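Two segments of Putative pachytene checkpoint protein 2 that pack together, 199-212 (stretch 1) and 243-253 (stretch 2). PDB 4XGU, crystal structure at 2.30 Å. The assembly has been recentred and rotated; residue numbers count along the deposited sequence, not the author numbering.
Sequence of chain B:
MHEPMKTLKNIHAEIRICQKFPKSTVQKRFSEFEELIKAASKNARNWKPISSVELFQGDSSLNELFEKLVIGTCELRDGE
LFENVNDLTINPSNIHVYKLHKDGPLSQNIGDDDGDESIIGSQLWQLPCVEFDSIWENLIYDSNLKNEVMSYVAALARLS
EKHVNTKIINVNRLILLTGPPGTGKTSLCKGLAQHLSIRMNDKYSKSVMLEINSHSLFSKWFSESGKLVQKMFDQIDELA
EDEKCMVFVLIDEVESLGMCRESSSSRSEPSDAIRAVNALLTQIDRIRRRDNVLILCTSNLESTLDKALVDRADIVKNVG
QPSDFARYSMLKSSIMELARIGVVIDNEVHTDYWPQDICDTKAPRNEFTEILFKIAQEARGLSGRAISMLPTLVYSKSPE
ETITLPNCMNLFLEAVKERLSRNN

Stretch 1 (199-212) RMNDKYSKSVMLEI
Stretch 2, residues 243-253: EKCMVFVLIDE

Stretches 199-212 and 243-253 are joined chiefly as neighbouring parallel β-strands, a backbone ladder flanked by apolar side chains on both faces and closed at its N-terminal end by a tyrosine packed on a methionine. Strands 206-212 and 245-251 run in the same direction at 17°, their axes approaching to 4.5 Å, and the contact buries 929 Å² in total. Register is unbroken from Lys206 opposite Cys245 to Ile212 opposite Ile251, with extended phi/psi near -120/135; the paired CA atoms come closest at Met209 CA and Phe248 CA, 4.3 Å apart, and are widest at Ser207 CA and Met246 CA, 5.1 Å apart.

As parallel pairing requires, alternate residues of each strand bond to the partner. Met246 N reaches Lys206 O weakly at 3.4 Å; Val208 N donates to Met246 O (3.1 Å) and Phe248 N to Val208 O (3.0 Å). The ladder tightens at Leu210, whose N lies 2.6 Å from Phe248 O and whose O accepts Leu250 N at 2.9 Å. Ile212 N then bonds to Leu250 O (2.8 Å), and Ile212 O accepts Asp252 N (3.2 Å), carrying the pairing one residue beyond the second strand.

Before the ladder, Met200 leaves a helix and its O accepts Tyr204 N at 2.7 Å. Tyr204 (chi1 m, chi2 -83°) points toward stretch 2 and lays one ring face against Met246, with Met246 CB 3.7 Å from the Tyr204 ring centroid, almost on the normal. Met246 (p, t, m) also brings SD to 3.6 Å from Tyr204 CD2; with chi2 t, its unbranched CB-CG-SD segment lies extended over that ring face, Met246 SD obliquely placed 4.2 Å from the Tyr204 ring centroid. Lys244, at phi/psi 59/18, presents its O to Ser205: Ser205 OG (chi1 p) bonds to Lys244 O at 3.0 Å, while Ser205 N to Lys244 O, also 3.0 Å, is weak.

One face carries Ser207, Met209, Glu211, Met246, Phe248 and Leu250. Met209, t at all three chi angles, extends its CE to 3.6 Å from Leu250 CD2 (Leu250 t, p), and Met209 CB meets Phe248 CB at 3.8 Å. Small Ser207 (t) sets OG 3.4 Å from Met246 CG. Extended Glu211 (t, t) places OE2 3.1 Å from Asp252 OD2 (Asp252 chi1 m), a close approach of like charges without a hydrogen bond; Glu211 OE1 is bonded elsewhere in the structure.

The other face is largely β-branched. Val208 (m) packs CG2 3.8 Å from Val247 CG1 and 4.1 Å from Cys245 SG (Cys245 t). Ile212 (m, t) sets CD1 4.0 Å from CG1 of Val249 (t). Lys206, t throughout, leads its end away from stretch 2 and remains exposed.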

ATOM      1  N   ARG B 199      29.513 -10.775 -39.616  1.00 53.80           N
ATOM      2  CA  ARG B 199      29.401 -12.226 -39.747  1.00 56.42           C
ATOM      3  C   ARG B 199      28.216 -12.639 -40.614  1.00 59.67           C
ATOM      4  O   ARG B 199      28.310 -13.581 -41.398  1.00 60.19           O
ATOM      5  CB  ARG B 199      29.269 -12.872 -38.368  1.00 69.55           C
ATOM      6  CG  ARG B 199      30.579 -13.302 -37.732  1.00 84.15           C
ATOM      7  CD  ARG B 199      30.726 -14.815 -37.785  1.00 93.00           C
ATOM      8  NE  ARG B 199      31.299 -15.358 -36.555  1.00 93.75           N
ATOM      9  CZ  ARG B 199      30.758 -16.350 -35.853  1.00 88.60           C
ATOM     10  NH1 ARG B 199      29.628 -16.914 -36.261  1.00 85.78           N
ATOM     11  NH2 ARG B 199      31.349 -16.782 -34.747  1.00 85.45           N
ATOM     12  N   MET B 200      27.105 -11.927 -40.466  1.00 63.64           N
ATOM     13  CA  MET B 200      25.876 -12.263 -41.174  1.00 66.61           C
ATOM     14  C   MET B 200      25.657 -11.381 -42.402  1.00 71.00           C
ATOM     15  O   MET B 200      24.548 -11.313 -42.930  1.00 78.76           O
ATOM     16  CB  MET B 200      24.672 -12.134 -40.237  1.00 68.16           C
ATOM     17  CG  MET B 200      24.804 -12.883 -38.918  1.00 66.39           C
ATOM     18  SD  MET B 200      24.511 -14.654 -39.063  1.00 90.96           S
ATOM     19  CE  MET B 200      24.928 -15.194 -37.406  1.00124.33           C
ATOM     20  N   ASN B 201      26.708 -10.703 -42.855  1.00 71.42           N
ATOM     21  CA  ASN B 201      26.565  -9.734 -43.936  1.00 72.44           C
ATOM     22  C   ASN B 201      26.197 -10.390 -45.264  1.00 79.60           C
ATOM     23  O   ASN B 201      25.626  -9.747 -46.144  1.00 91.84           O
ATOM     24  CB  ASN B 201      27.846  -8.911 -44.091  1.00 69.92           C
ATOM     25  CG  ASN B 201      28.980  -9.701 -44.708  1.00 74.10           C
ATOM     26  OD1 ASN B 201      29.016 -10.930 -44.633  1.00 78.87           O
ATOM     27  ND2 ASN B 201      29.922  -8.994 -45.317  1.00 75.35           N
ATOM     28  N   ASP B 202      26.520 -11.671 -45.403  1.00 77.13           N
ATOM     29  CA  ASP B 202      26.118 -12.426 -46.582  1.00 86.79           C
ATOM     30  C   ASP B 202      24.609 -12.668 -46.548  1.00 82.19           C
ATOM     31  O   ASP B 202      23.948 -12.698 -47.585  1.00 88.34           O
ATOM     32  CB  ASP B 202      26.878 -13.753 -46.665  1.00102.60           C
ATOM     33  CG  ASP B 202      26.922 -14.320 -48.078  1.00123.77           C
ATOM     34  OD1 ASP B 202      25.906 -14.226 -48.801  1.00132.19           O
ATOM     35  OD2 ASP B 202      27.981 -14.858 -48.468  1.00128.23           O
ATOM     36  N   LYS B 203      24.070 -12.827 -45.343  1.00 71.90           N
ATOM     37  CA  LYS B 203      22.643 -13.071 -45.164  1.00 65.97           C
ATOM     38  C   LYS B 203      21.835 -11.774 -45.113  1.00 70.42           C
ATOM     39  O   LYS B 203      20.690 -11.734 -45.564  1.00 75.61           O
ATOM     40  CB  LYS B 203      22.399 -13.883 -43.888  1.00 67.63           C
ATOM     41  CG  LYS B 203      23.074 -15.246 -43.872  1.00 66.20           C
ATOM     42  CD  LYS B 203      22.553 -16.124 -44.994  1.00 72.12           C
ATOM     43  CE  LYS B 203      23.202 -17.497 -44.977  1.00 78.67           C
ATOM     44  NZ  LYS B 203      22.626 -18.379 -46.032  1.00 82.72           N
ATOM     45  N   TYR B 204      22.426 -10.718 -44.558  1.00 69.35           N
ATOM     46  CA  TYR B 204      21.746  -9.428 -44.459  1.00 67.57           C
ATOM     47  C   TYR B 204      22.493  -8.338 -45.216  1.00 70.42           C
ATOM     48  O   TYR B 204      23.687  -8.127 -45.006  1.00 68.53           O
ATOM     49  CB  TYR B 204      21.575  -9.017 -42.995  1.00 58.82           C
ATOM     50  CG  TYR B 204      20.725  -9.970 -42.188  1.00 54.77           C
ATOM     51  CD1 TYR B 204      19.339  -9.888 -42.215  1.00 59.37           C
ATOM     52  CD2 TYR B 204      21.310 -10.951 -41.398  1.00 52.69           C
ATOM     53  CE1 TYR B 204      18.556 -10.761 -41.476  1.00 62.16           C
ATOM     54  CE2 TYR B 204      20.538 -11.826 -40.655  1.00 54.50           C
ATOM     55  CZ  TYR B 204      19.163 -11.728 -40.697  1.00 59.90           C
ATOM     56  OH  TYR B 204      18.397 -12.603 -39.958  1.00 63.06           O
ATOM     57  N   SER B 205      21.776  -7.644 -46.092  1.00 77.57           N
ATOM     58  CA  SER B 205      22.357  -6.560 -46.873  1.00 81.19           C
ATOM     59  C   SER B 205      22.601  -5.318 -46.017  1.00 83.43           C
ATOM     60  O   SER B 205      23.640  -4.671 -46.134  1.00 90.81           O
ATOM     61  CB  SER B 205      21.451  -6.220 -48.062  1.00 88.28           C
ATOM     62  OG  SER B 205      20.080  -6.270 -47.697  1.00 93.52           O
ATOM     63  N   LYS B 206      21.644  -4.997 -45.151  1.00 82.14           N
ATOM     64  CA  LYS B 206      21.738  -3.825 -44.283  1.00 80.14           C
ATOM     65  C   LYS B 206      21.574  -4.236 -42.821  1.00 74.51           C
ATOM     66  O   LYS B 206      20.819  -5.153 -42.516  1.00 77.52           O
ATOM     67  CB  LYS B 206      20.680  -2.785 -44.674  1.00 88.51           C
ATOM     68  CG  LYS B 206      20.656  -1.537 -43.800  1.00 94.76           C
ATOM     69  CD  LYS B 206      19.616  -0.535 -44.282  1.00 95.88           C
ATOM     70  CE  LYS B 206      19.558   0.680 -43.369  1.00 94.07           C
ATOM     71  NZ  LYS B 206      18.619   1.718 -43.876  1.00 95.53           N
ATOM     72  N   SER B 207      22.279  -3.564 -41.918  1.00 74.28           N
ATOM     73  CA  SER B 207      22.161  -3.875 -40.497  1.00 73.40           C
ATOM     74  C   SER B 207      22.098  -2.608 -39.651  1.00 70.64           C
ATOM     75  O   SER B 207      22.947  -1.727 -39.773  1.00 77.36           O
ATOM     76  CB  SER B 207      23.328  -4.755 -40.045  1.00 75.49           C
ATOM     77  OG  SER B 207      23.217  -5.076 -38.671  1.00 78.07           O
ATOM     78  N   VAL B 208      21.084  -2.522 -38.795  1.00 68.98           N
ATOM     79  CA  VAL B 208      20.891  -1.348 -37.948  1.00 64.78           C
ATOM     80  C   VAL B 208      20.807  -1.736 -36.475  1.00 66.89           C
ATOM     81  O   VAL B 208      20.506  -2.881 -36.142  1.00 73.21           O
ATOM     82  CB  VAL B 208      19.611  -0.572 -38.333  1.00 67.11           C
ATOM     83  CG1 VAL B 208      19.730   0.003 -39.738  1.00 65.48           C
ATOM     84  CG2 VAL B 208      18.389  -1.473 -38.221  1.00 71.09           C
ATOM     85  N   MET B 209      21.079  -0.776 -35.596  1.00 66.00           N
ATOM     86  CA  MET B 209      20.923  -0.988 -34.160  1.00 61.56           C
ATOM     87  C   MET B 209      20.241   0.196 -33.493  1.00 63.13           C
ATOM     88  O   MET B 209      20.641   1.344 -33.684  1.00 65.48           O
ATOM     89  CB  MET B 209      22.271  -1.242 -33.483  1.00 58.59           C
ATOM     90  CG  MET B 209      22.251  -0.999 -31.968  1.00 54.44           C
ATOM     91  SD  MET B 209      23.700  -1.646 -31.101  1.00 77.22           S
ATOM     92  CE  MET B 209      23.658  -0.681 -29.597  1.00 48.03           C
ATOM     93  N   LEU B 210      19.213  -0.101 -32.707  1.00 68.71           N
ATOM     94  CA  LEU B 210      18.490   0.909 -31.948  1.00 68.17           C
ATOM     95  C   LEU B 210      18.830   0.820 -30.470  1.00 69.77           C
ATOM     96  O   LEU B 210      18.588  -0.200 -29.825  1.00 74.69           O
ATOM     97  CB  LEU B 210      16.985   0.758 -32.155  1.00 67.31           C
ATOM     98  CG  LEU B 210      16.487   1.379 -33.458  1.00 77.41           C
ATOM     99  CD1 LEU B 210      15.095   0.892 -33.793  1.00 82.81           C
ATOM    100  CD2 LEU B 210      16.513   2.895 -33.345  1.00 82.93           C
ATOM    101  N   GLU B 211      19.397   1.896 -29.938  1.00 66.11           N
ATOM    102  CA  GLU B 211      19.787   1.935 -28.538  1.00 71.58           C
ATOM    103  C   GLU B 211      18.813   2.773 -27.719  1.00 79.28           C
ATOM    104  O   GLU B 211      18.514   3.914 -28.070  1.00 88.05           O
ATOM    105  CB  GLU B 211      21.207   2.481 -28.397  1.00 78.52           C
ATOM    106  CG  GLU B 211      21.714   2.509 -26.967  1.00 90.57           C
ATOM    107  CD  GLU B 211      23.145   2.990 -26.867  1.00 99.24           C
ATOM    108  OE1 GLU B 211      23.720   3.377 -27.908  1.00103.68           O
ATOM    109  OE2 GLU B 211      23.694   2.978 -25.743  1.00100.09           O
ATOM    110  N   ILE B 212      18.322   2.201 -26.625  1.00 81.45           N
ATOM    111  CA  ILE B 212      17.356   2.874 -25.765  1.00 83.10           C
ATOM    112  C   ILE B 212      17.918   3.083 -24.359  1.00 90.15           C
ATOM    113  O   ILE B 212      18.672   2.247 -23.858  1.00 92.24           O
ATOM    114  CB  ILE B 212      16.038   2.074 -25.669  1.00 79.46           C
ATOM    115  CG1 ILE B 212      15.608   1.577 -27.050  1.00 81.72           C
ATOM    116  CG2 ILE B 212      14.940   2.911 -25.036  1.00 80.26           C
ATOM    117  CD1 ILE B 212      14.349   0.729 -27.028  1.00 80.80           C
ATOM    118  N   GLU B 243      12.789  -7.004 -44.439  1.00114.80           N
ATOM    119  CA  GLU B 243      13.565  -8.237 -44.421  1.00108.88           C
ATOM    120  C   GLU B 243      14.928  -7.993 -45.057  1.00109.84           C
ATOM    121  O   GLU B 243      15.195  -6.904 -45.569  1.00116.78           O
ATOM    122  CB  GLU B 243      12.825  -9.364 -45.145  1.00107.55           C
ATOM    123  CG  GLU B 243      12.782  -9.235 -46.662  1.00110.14           C
ATOM    124  CD  GLU B 243      11.697  -8.292 -47.158  1.00115.36           C
ATOM    125  OE1 GLU B 243      11.256  -8.456 -48.314  1.00118.11           O
ATOM    126  OE2 GLU B 243      11.283  -7.387 -46.401  1.00116.59           O
ATOM    127  N   LYS B 244      15.787  -9.010 -45.007  1.00100.12           N
ATOM    128  CA  LYS B 244      17.177  -8.896 -45.449  1.00 92.92           C
ATOM    129  C   LYS B 244      17.912  -7.807 -44.665  1.00 86.81           C
ATOM    130  O   LYS B 244      18.965  -7.328 -45.085  1.00 81.31           O
ATOM    131  CB  LYS B 244      17.257  -8.618 -46.953  1.00 93.21           C
ATOM    132  N   CYS B 245      17.344  -7.429 -43.523  1.00 87.39           N
ATOM    133  CA  CYS B 245      17.963  -6.470 -42.615  1.00 90.02           C
ATOM    134  C   CYS B 245      17.754  -6.893 -41.170  1.00 93.17           C
ATOM    135  O   CYS B 245      16.623  -7.121 -40.742  1.00 99.36           O
ATOM    136  CB  CYS B 245      17.398  -5.064 -42.823  1.00 91.00           C
ATOM    137  SG  CYS B 245      17.878  -3.890 -41.522  1.00 81.70           S
ATOM    138  N   MET B 246      18.843  -6.995 -40.416  1.00 90.25           N
ATOM    139  CA  MET B 246      18.738  -7.373 -39.015  1.00 88.28           C
ATOM    140  C   MET B 246      18.817  -6.143 -38.125  1.00 84.58           C
ATOM    141  O   MET B 246      19.619  -5.237 -38.365  1.00 82.68           O
ATOM    142  CB  MET B 246      19.819  -8.394 -38.635  1.00 84.59           C
ATOM    143  CG  MET B 246      21.245  -7.875 -38.649  1.00 82.03           C
ATOM    144  SD  MET B 246      22.460  -9.200 -38.454  1.00 88.33           S
ATOM    145  CE  MET B 246      21.774 -10.102 -37.066  1.00 79.08           C
ATOM    146  N   VAL B 247      17.961  -6.104 -37.108  1.00 85.88           N
ATOM    147  CA  VAL B 247      17.934  -4.974 -36.190  1.00 84.39           C
ATOM    148  C   VAL B 247      18.352  -5.415 -34.787  1.00 72.96           C
ATOM    149  O   VAL B 247      18.022  -6.511 -34.330  1.00 71.76           O
ATOM    150  CB  VAL B 247      16.533  -4.298 -36.162  1.00 63.58           C
ATOM    151  CG1 VAL B 247      15.924  -4.293 -37.559  1.00 61.48           C
ATOM    152  CG2 VAL B 247      15.599  -4.981 -35.187  1.00 66.38           C
ATOM    153  N   PHE B 248      19.126  -4.563 -34.126  1.00 65.90           N
ATOM    154  CA  PHE B 248      19.574  -4.825 -32.767  1.00 61.74           C
ATOM    155  C   PHE B 248      18.951  -3.816 -31.820  1.00 66.26           C
ATOM    156  O   PHE B 248      18.983  -2.615 -32.079  1.00 74.48           O
ATOM    157  CB  PHE B 248      21.098  -4.760 -32.668  1.00 62.21           C
ATOM    158  CG  PHE B 248      21.803  -5.909 -33.323  1.00 61.43           C
ATOM    159  CD1 PHE B 248      22.138  -5.861 -34.666  1.00 65.68           C
ATOM    160  CD2 PHE B 248      22.146  -7.033 -32.592  1.00 57.71           C
ATOM    161  CE1 PHE B 248      22.796  -6.918 -35.272  1.00 62.62           C
ATOM    162  CE2 PHE B 248      22.803  -8.093 -33.190  1.00 58.03           C
ATOM    163  CZ  PHE B 248      23.129  -8.036 -34.532  1.00 58.72           C
ATOM    164  N   VAL B 249      18.384  -4.297 -30.721  1.00 56.19           N
ATOM    165  CA  VAL B 249      17.820  -3.391 -29.734  1.00 58.30           C
ATOM    166  C   VAL B 249      18.571  -3.499 -28.419  1.00 62.49           C
ATOM    167  O   VAL B 249      18.530  -4.531 -27.751  1.00 64.13           O
ATOM    168  CB  VAL B 249      16.331  -3.666 -29.497  1.00 61.40           C
ATOM    169  CG1 VAL B 249      15.794  -2.749 -28.412  1.00 64.17           C
ATOM    170  CG2 VAL B 249      15.549  -3.487 -30.790  1.00 64.45           C
ATOM    171  N   LEU B 250      19.271  -2.428 -28.061  1.00 61.38           N
ATOM    172  CA  LEU B 250      19.988  -2.376 -26.797  1.00 65.99           C
ATOM    173  C   LEU B 250      19.191  -1.582 -25.769  1.00 74.32           C
ATOM    174  O   LEU B 250      18.674  -0.506 -26.069  1.00 84.11           O
ATOM    175  CB  LEU B 250      21.375  -1.760 -26.988  1.00 65.39           C
ATOM    176  CG  LEU B 250      22.188  -1.551 -25.710  1.00 63.42           C
ATOM    177  CD1 LEU B 250      22.433  -2.879 -25.016  1.00 63.85           C
ATOM    178  CD2 LEU B 250      23.502  -0.853 -26.011  1.00 62.06           C
ATOM    179  N   ILE B 251      19.088  -2.123 -24.560  1.00 72.61           N
ATOM    180  CA  ILE B 251      18.371  -1.460 -23.478  1.00 70.32           C
ATOM    181  C   ILE B 251      19.263  -1.352 -22.240  1.00 74.41           C
ATOM    182  O   ILE B 251      19.637  -2.361 -21.643  1.00 74.34           O
ATOM    183  CB  ILE B 251      17.072  -2.210 -23.133  1.00 69.24           C
ATOM    184  CG1 ILE B 251      16.158  -2.269 -24.359  1.00 65.75           C
ATOM    185  CG2 ILE B 251      16.360  -1.542 -21.969  1.00 71.06           C
ATOM    186  CD1 ILE B 251      15.043  -3.278 -24.249  1.00 58.87           C
ATOM    187  N   ASP B 252      19.602  -0.124 -21.866  1.00 82.32           N
ATOM    188  CA  ASP B 252      20.512   0.121 -20.751  1.00 85.22           C
ATOM    189  C   ASP B 252      19.764   0.430 -19.459  1.00 88.18           C
ATOM    190  O   ASP B 252      18.649   0.950 -19.498  1.00 96.23           O
ATOM    191  CB  ASP B 252      21.463   1.270 -21.088  1.00 90.38           C
ATOM    192  CG  ASP B 252      22.261   1.015 -22.352  1.00 93.01           C
ATOM    193  OD1 ASP B 252      22.763  -0.117 -22.520  1.00 96.01           O
ATOM    194  OD2 ASP B 252      22.382   1.944 -23.179  1.00 90.02           O
ATOM    195  N   GLU B 253      20.396   0.119 -18.327  1.00 88.76           N
ATOM    196  CA  GLU B 253      19.820   0.357 -17.001  1.00 93.73           C
ATOM    197  C   GLU B 253      18.384  -0.141 -16.905  1.00 94.40           C
ATOM    198  O   GLU B 253      17.488   0.607 -16.516  1.00102.34           O
ATOM    199  CB  GLU B 253      19.873   1.845 -16.651  1.00103.91           C
ATOM    200  CG  GLU B 253      21.239   2.337 -16.215  1.00112.43           C
ATOM    201  CD  GLU B 253      21.183   3.134 -14.922  1.00126.67           C
ATOM    202  OE1 GLU B 253      20.100   3.668 -14.595  1.00133.91           O
ATOM    203  OE2 GLU B 253      22.221   3.219 -14.229  1.00127.50           O
TER